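Local atomic coordinates of cysteine synthase (Helicobacter pylori, PDB entry 6AHI), a protein that uses pyridoxal 5'-phosphate to make L-cysteine and acetate from O-acetyl-L-serine and hydrogen sulfide, and also has cystathionine beta-synthase activity. Residues Phe17-Asn21 against Lys22-Ile26; Gly203-Pro206 against Glu207-Leu211. One frame throughout, in Å; residues are numbered along the deposited sequence.

Following the chain from the N terminus, residues 17-26 come first: interaction 1 turns the chain at the end of strand 16-19, before the return along the antiparallel strand 31-36. Much later, interaction 2 does a similar job at the end of strand 200-206, where residues 207-211 begin the long loop toward strand 240-244. The two are in series, neither nested nor crossed, and do not touch: their nearest atoms are about 14 Å apart and their centres 25 Å. What they share is the six-stranded mixed sheet. Strand 16-19 is an outermost strand within the chain, while strand 200-206 lies between strands 174-178 and 240-244.

Interaction 1 (Phe17-Asn21 against Lys22-Ile26)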
ATOM      1  N   PHE A  17       7.860   6.646 -11.617  1.00 14.42           N
ATOM      2  CA  PHE A  17       9.199   6.739 -11.137  1.00 14.76           C
ATOM      3  C   PHE A  17      10.153   6.832 -12.324  1.00 15.69           C
ATOM      4  O   PHE A  17      10.102   5.981 -13.244  1.00 15.55           O
ATOM      5  CB  PHE A  17       9.540   5.521 -10.280  1.00 15.42           C
ATOM      6  CG  PHE A  17      10.682   5.779  -9.316  1.00 16.01           C
ATOM      7  CD1 PHE A  17      11.989   5.740  -9.761  1.00 17.90           C
ATOM      8  CD2 PHE A  17      10.446   6.193  -8.019  1.00 16.29           C
ATOM      9  CE1 PHE A  17      13.044   6.059  -8.915  1.00 18.33           C
ATOM     10  CE2 PHE A  17      11.495   6.467  -7.155  1.00 17.30           C
ATOM     11  CZ  PHE A  17      12.794   6.419  -7.609  1.00 18.87           C
ATOM     12  N   LYS A  18      11.037   7.835 -12.313  1.00 15.43           N
ATOM     13  CA  LYS A  18      12.034   8.003 -13.374  1.00 16.73           C
ATOM     14  C   LYS A  18      13.417   7.575 -12.875  1.00 16.41           C
ATOM     15  O   LYS A  18      13.934   8.094 -11.857  1.00 17.06           O
ATOM     16  CB  LYS A  18      12.109   9.442 -13.870  1.00 20.11           C
ATOM     17  CG  LYS A  18      13.086   9.687 -15.013  1.00 22.45           C
ATOM     18  CD  LYS A  18      13.284  11.171 -15.243  1.00 24.19           C
ATOM     19  CE  LYS A  18      13.970  11.465 -16.550  1.00 26.83           C
ATOM     20  NZ  LYS A  18      14.089  12.935 -16.695  1.00 32.79           N
ATOM     21  N   PHE A  19      13.986   6.590 -13.579  1.00 16.54           N
ATOM     22  CA  PHE A  19      15.328   6.080 -13.355  1.00 16.50           C
ATOM     23  C   PHE A  19      16.265   6.582 -14.465  1.00 18.12           C
ATOM     24  O   PHE A  19      15.923   6.539 -15.657  1.00 18.34           O
ATOM     25  CB  PHE A  19      15.328   4.552 -13.392  1.00 16.96           C
ATOM     26  CG  PHE A  19      14.400   3.869 -12.426  1.00 16.72           C
ATOM     27  CD1 PHE A  19      14.859   3.456 -11.176  1.00 17.79           C
ATOM     28  CD2 PHE A  19      13.100   3.548 -12.791  1.00 15.86           C
ATOM     29  CE1 PHE A  19      14.022   2.762 -10.305  1.00 17.50           C
ATOM     30  CE2 PHE A  19      12.268   2.881 -11.909  1.00 16.45           C
ATOM     31  CZ  PHE A  19      12.722   2.498 -10.669  1.00 17.18           C
ATOM     32  N   THR A  20      17.481   7.015 -14.082  1.00 19.32           N
ATOM     33  CA  THR A  20      18.502   7.424 -15.035  1.00 21.44           C
ATOM     34  C   THR A  20      19.818   6.708 -14.732  1.00 21.56           C
ATOM     35  O   THR A  20      19.880   5.848 -13.838  1.00 20.13           O
ATOM     36  CB  THR A  20      18.720   8.943 -14.964  1.00 22.93           C
ATOM     37  OG1 THR A  20      19.294   9.213 -13.683  1.00 24.14           O
ATOM     38  CG2 THR A  20      17.437   9.715 -15.158  1.00 24.55           C
ATOM     39  N   ASN A  21      20.880   7.125 -15.447  1.00 22.11           N
ATOM     40  CA  ASN A  21      22.232   6.529 -15.303  1.00 24.50           C
ATOM     41  C   ASN A  21      22.792   6.758 -13.893  1.00 25.84           C
ATOM     42  O   ASN A  21      23.812   6.142 -13.569  1.00 29.35           O
ATOM     43  CB  ASN A  21      23.235   7.042 -16.355  1.00 25.54           C
ATOM     44  CG  ASN A  21      23.514   8.523 -16.272  1.00 26.63           C
ATOM     45  OD1 ASN A  21      22.834   9.253 -15.564  1.00 28.67           O
ATOM     46  ND2 ASN A  21      24.507   8.995 -17.006  1.00 30.10           N
ATOM     47  N   LYS A  22      22.159   7.637 -13.088  1.00 25.76           N
ATOM     48  CA  LYS A  22      22.527   7.876 -11.685  1.00 28.64           C
ATOM     49  C   LYS A  22      22.158   6.679 -10.807  1.00 27.04           C
ATOM     50  O   LYS A  22      22.689   6.551  -9.746  1.00 26.79           O
ATOM     51  CB  LYS A  22      21.728   9.003 -11.016  1.00 33.59           C
ATOM     52  CG  LYS A  22      21.919  10.404 -11.553  1.00 43.26           C
ATOM     53  CD  LYS A  22      23.356  10.781 -11.688  1.00 50.65           C
ATOM     54  CE  LYS A  22      23.532  12.040 -12.508  1.00 60.39           C
ATOM     55  NZ  LYS A  22      23.546  11.756 -13.968  1.00 66.25           N
ATOM     56  N   ASP A  23      21.146   5.913 -11.223  1.00 24.68           N
ATOM     57  CA  ASP A  23      20.483   4.888 -10.425  1.00 24.73           C
ATOM     58  C   ASP A  23      20.962   3.486 -10.828  1.00 24.25           C
ATOM     59  O   ASP A  23      21.191   2.624  -9.978  1.00 24.74           O
ATOM     60  CB  ASP A  23      18.973   4.960 -10.671  1.00 25.41           C
ATOM     61  CG  ASP A  23      18.378   6.295 -10.300  1.00 31.05           C
ATOM     62  OD1 ASP A  23      18.621   6.717  -9.156  1.00 29.81           O
ATOM     63  OD2 ASP A  23      17.724   6.930 -11.164  1.00 28.07           O
ATOM     64  N   TYR A  24      21.065   3.264 -12.141  1.00 23.48           N
ATOM     65  CA  TYR A  24      21.329   1.961 -12.756  1.00 25.69           C
ATOM     66  C   TYR A  24      22.103   2.171 -14.056  1.00 27.43           C
ATOM     67  O   TYR A  24      22.053   3.255 -14.597  1.00 24.42           O
ATOM     68  CB  TYR A  24      20.010   1.238 -13.078  1.00 24.22           C
ATOM     69  CG  TYR A  24      19.299   0.756 -11.844  1.00 25.02           C
ATOM     70  CD1 TYR A  24      19.705  -0.406 -11.196  1.00 25.05           C
ATOM     71  CD2 TYR A  24      18.265   1.499 -11.290  1.00 23.35           C
ATOM     72  CE1 TYR A  24      19.082  -0.826 -10.035  1.00 25.58           C
ATOM     73  CE2 TYR A  24      17.647   1.099 -10.120  1.00 23.19           C
ATOM     74  CZ  TYR A  24      18.053  -0.067  -9.500  1.00 25.55           C
ATOM     75  OH  TYR A  24      17.469  -0.451  -8.331  1.00 27.60           O
ATOM     76  N   PRO A  25      22.797   1.146 -14.609  1.00 30.18           N
ATOM     77  CA  PRO A  25      23.479   1.268 -15.913  1.00 29.08           C
ATOM     78  C   PRO A  25      22.562   1.520 -17.124  1.00 28.59           C
ATOM     79  O   PRO A  25      22.358   0.698 -17.964  1.00 29.74           O
ATOM     80  CB  PRO A  25      24.229  -0.069 -16.049  1.00 32.23           C
ATOM     81  CG  PRO A  25      23.414  -1.036 -15.174  1.00 32.62           C
ATOM     82  CD  PRO A  25      23.014  -0.177 -13.979  1.00 30.76           C
ATOM     83  N   ILE A  26      22.068   2.749 -17.226  1.00 27.66           N
ATOM     84  CA  ILE A  26      21.180   3.213 -18.291  1.00 26.02           C
ATOM     85  C   ILE A  26      22.004   4.198 -19.119  1.00 24.57           C
ATOM     86  O   ILE A  26      22.703   5.005 -18.538  1.00 24.27           O
ATOM     87  CB  ILE A  26      19.945   3.837 -17.624  1.00 24.57           C
ATOM     88  CG1 ILE A  26      19.141   2.772 -16.873  1.00 26.77           C
ATOM     89  CG2 ILE A  26      19.069   4.590 -18.607  1.00 26.02           C
ATOM     90  CD1 ILE A  26      18.141   3.319 -15.869  1.00 25.75           C
TER
HETATM   91  O   HOH W   1      16.076   8.994 -10.605  1.00 31.57           O
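Asp23 folds back onto Thr20 in the turn that ends strand 16-19, an outermost strand of the mixed sheet within this chain, and starts the connection to strand 31-36. From Asp23 CB, which sits at the rim of the Phe19 ring near the ring plane and 3.4 Å from Thr20 O, the side chain reaches back toward the strand. With CG opposite the carbonyl carbon (chi1 -60°), its tip comes round to the backbone of Thr20. Asp23 OD2 takes the hydrogen of Thr20 N at 2.9 Å in a nearly straight bond (167°), met on the anti side and a little out of the carboxylate plane. Asp23 OD2 also receives a hydrogen from a water 2.7 Å away, whose other hydrogen goes to Lys18 O.

The main chain closes the turn in the other direction: Asp23 N donates to Thr20 O over 2.9 Å, and Tyr24 N adds a weak bond to that oxygen. One carbonyl thus serves two successive N-H groups.

On the inner side, Tyr24 and Phe19 run side by side with their planes at 63°, Phe19 CD1 lying 3.8 Å from Tyr24 CE2, and Phe272 of helix 266-281 meets both rings. Tyr24 OH bonds to Asn260 OD1. Ile26 CD1 rests 3.9 Å from Phe19 CB. Phe17 CD1 lies over the centre of one Phe19 face, and Phe17 itself pairs with a strand of the second subunit, so the sheet continues through the dimer interface. At the outer end, the Lys22 chain bends at chi2 and chi4 until Lys22 NZ donates to Asn21 OD1 at 3.1 Å.

Interaction 2 (Gly203-Pro206 against Glu207-Leu211); sequences GVEP and EGSIL
A type II beta turn, Pro206 to Ser209, takes the chain off the end of strand 200-206, in the mixed sheet of this fold-type II pyridoxal-phosphate enzyme. Ser209 N closes it with a 3.1 Å hydrogen bond to Pro206 O. Gly208, at phi 90°, occupies the turn position where a CB would jam against the preceding carbonyl oxygen.

Just before the turn, Glu205 sends its side chain across the bend. CG sits between backbone N and carbonyl carbon (chi1 60°), and the rest of the chain extends to carry the carboxylate over to residues 209-211. Glu205 OE1 accepts a hydrogen bond from Leu211 N at 2.9 Å, on its syn side. Glu205 OE1 also lies 2.8 Å from Ser209 OG, which bonds with Val226 N as well. OE2 is held by Thr243 OG1 of the neighbouring strand 240-244, so this buried carboxylate links strand, loop and next strand. The side chain of Pro206 lies about 8 Å from Gly180 and from the side chain of Ser267, both probably cofactor-binding. Leu211 CB approaches Glu205 OE1 to 3.3 Å, and a water donates to both Glu205 OE2 and Ser209 O, the latter at 2.9 Å.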
ATOM      1  N   GLY A 203       7.456  -7.814 -24.499  1.00 25.21           N
ATOM      2  CA  GLY A 203       6.718  -8.548 -23.477  1.00 25.79           C
ATOM      3  C   GLY A 203       7.691  -9.288 -22.581  1.00 26.36           C
ATOM      4  O   GLY A 203       8.735  -9.727 -23.043  1.00 28.93           O
ATOM      5  N   VAL A 204       7.376  -9.399 -21.290  1.00 25.96           N
ATOM      6  CA  VAL A 204       8.324  -9.944 -20.340  1.00 26.55           C
ATOM      7  C   VAL A 204       7.704 -11.192 -19.711  1.00 27.60           C
ATOM      8  O   VAL A 204       6.562 -11.158 -19.328  1.00 27.65           O
ATOM      9  CB  VAL A 204       8.687  -8.896 -19.283  1.00 25.19           C
ATOM     10  CG1 VAL A 204       9.704  -9.418 -18.287  1.00 26.20           C
ATOM     11  CG2 VAL A 204       9.159  -7.605 -19.935  1.00 24.18           C
ATOM     12  N   GLU A 205       8.500 -12.264 -19.628  1.00 30.01           N
ATOM     13  CA  GLU A 205       8.077 -13.538 -19.078  1.00 32.57           C
ATOM     14  C   GLU A 205       9.212 -14.067 -18.216  1.00 33.16           C
ATOM     15  O   GLU A 205      10.380 -13.757 -18.452  1.00 34.40           O
ATOM     16  CB  GLU A 205       7.766 -14.538 -20.197  1.00 36.04           C
ATOM     17  CG  GLU A 205       8.970 -14.809 -21.101  1.00 38.53           C
ATOM     18  CD  GLU A 205       8.905 -16.017 -22.029  1.00 41.36           C
ATOM     19  OE1 GLU A 205       7.833 -16.653 -22.078  1.00 41.98           O
ATOM     20  OE2 GLU A 205       9.928 -16.301 -22.713  1.00 40.11           O
ATOM     21  N   PRO A 206       8.901 -14.885 -17.200  1.00 35.09           N
ATOM     22  CA  PRO A 206       9.925 -15.587 -16.431  1.00 38.17           C
ATOM     23  C   PRO A 206      10.396 -16.848 -17.168  1.00 40.06           C
ATOM     24  O   PRO A 206       9.703 -17.340 -18.039  1.00 39.45           O
ATOM     25  CB  PRO A 206       9.168 -15.976 -15.154  1.00 38.99           C
ATOM     26  CG  PRO A 206       7.771 -16.256 -15.660  1.00 38.92           C
ATOM     27  CD  PRO A 206       7.540 -15.215 -16.746  1.00 36.09           C
ATOM     28  N   GLU A 207      11.576 -17.345 -16.788  1.00 43.46           N
ATOM     29  CA  GLU A 207      12.056 -18.676 -17.210  1.00 45.71           C
ATOM     30  C   GLU A 207      10.941 -19.674 -16.913  1.00 45.80           C
ATOM     31  O   GLU A 207      10.254 -19.558 -15.889  1.00 42.69           O
ATOM     32  CB  GLU A 207      13.354 -19.066 -16.496  1.00 48.02           C
ATOM     33  CG  GLU A 207      13.207 -19.144 -14.980  1.00 50.23           C
ATOM     34  CD  GLU A 207      14.416 -19.700 -14.239  1.00 53.12           C
ATOM     35  OE1 GLU A 207      15.101 -20.585 -14.827  1.00 58.81           O
ATOM     36  OE2 GLU A 207      14.649 -19.293 -13.070  1.00 46.69           O
ATOM     37  N   GLY A 208      10.755 -20.621 -17.847  1.00 48.71           N
ATOM     38  CA  GLY A 208       9.721 -21.633 -17.761  1.00 47.92           C
ATOM     39  C   GLY A 208       8.408 -21.207 -18.395  1.00 47.97           C
ATOM     40  O   GLY A 208       7.434 -21.966 -18.373  1.00 49.04           O
ATOM     41  N   SER A 209       8.375 -19.993 -18.962  1.00 44.32           N
ATOM     42  CA  SER A 209       7.304 -19.536 -19.848  1.00 44.80           C
ATOM     43  C   SER A 209       7.737 -19.827 -21.300  1.00 44.91           C
ATOM     44  O   SER A 209       8.922 -19.977 -21.552  1.00 48.77           O
ATOM     45  CB  SER A 209       7.051 -18.056 -19.577  1.00 44.24           C
ATOM     46  OG  SER A 209       5.909 -17.563 -20.250  1.00 44.18           O
ATOM     47  N   ILE A 210       6.811 -19.840 -22.264  1.00 44.68           N
ATOM     48  CA  ILE A 210       7.110 -20.429 -23.618  1.00 45.64           C
ATOM     49  C   ILE A 210       7.287 -19.389 -24.744  1.00 44.20           C
ATOM     50  O   ILE A 210       7.550 -19.776 -25.866  1.00 42.21           O
ATOM     51  CB  ILE A 210       6.032 -21.471 -24.003  1.00 49.97           C
ATOM     52  CG1 ILE A 210       4.609 -20.894 -23.939  1.00 49.36           C
ATOM     53  CG2 ILE A 210       6.186 -22.722 -23.156  1.00 50.50           C
ATOM     54  CD1 ILE A 210       4.323 -19.821 -24.966  1.00 48.37           C
ATOM     55  N   LEU A 211       7.175 -18.078 -24.471  1.00 42.28           N
ATOM     56  CA  LEU A 211       7.034 -17.088 -25.578  1.00 41.42           C
ATOM     57  C   LEU A 211       8.302 -17.028 -26.442  1.00 41.94           C
ATOM     58  O   LEU A 211       8.203 -16.790 -27.648  1.00 43.50           O
ATOM     59  CB  LEU A 211       6.660 -15.714 -25.009  1.00 41.95           C
ATOM     60  CG  LEU A 211       5.216 -15.591 -24.495  1.00 43.25           C
ATOM     61  CD1 LEU A 211       4.992 -14.296 -23.728  1.00 44.56           C
ATOM     62  CD2 LEU A 211       4.216 -15.702 -25.627  1.00 45.04           C
TER
HETATM   63  O   HOH W   2      10.747 -19.144 -23.689  1.00 35.32           O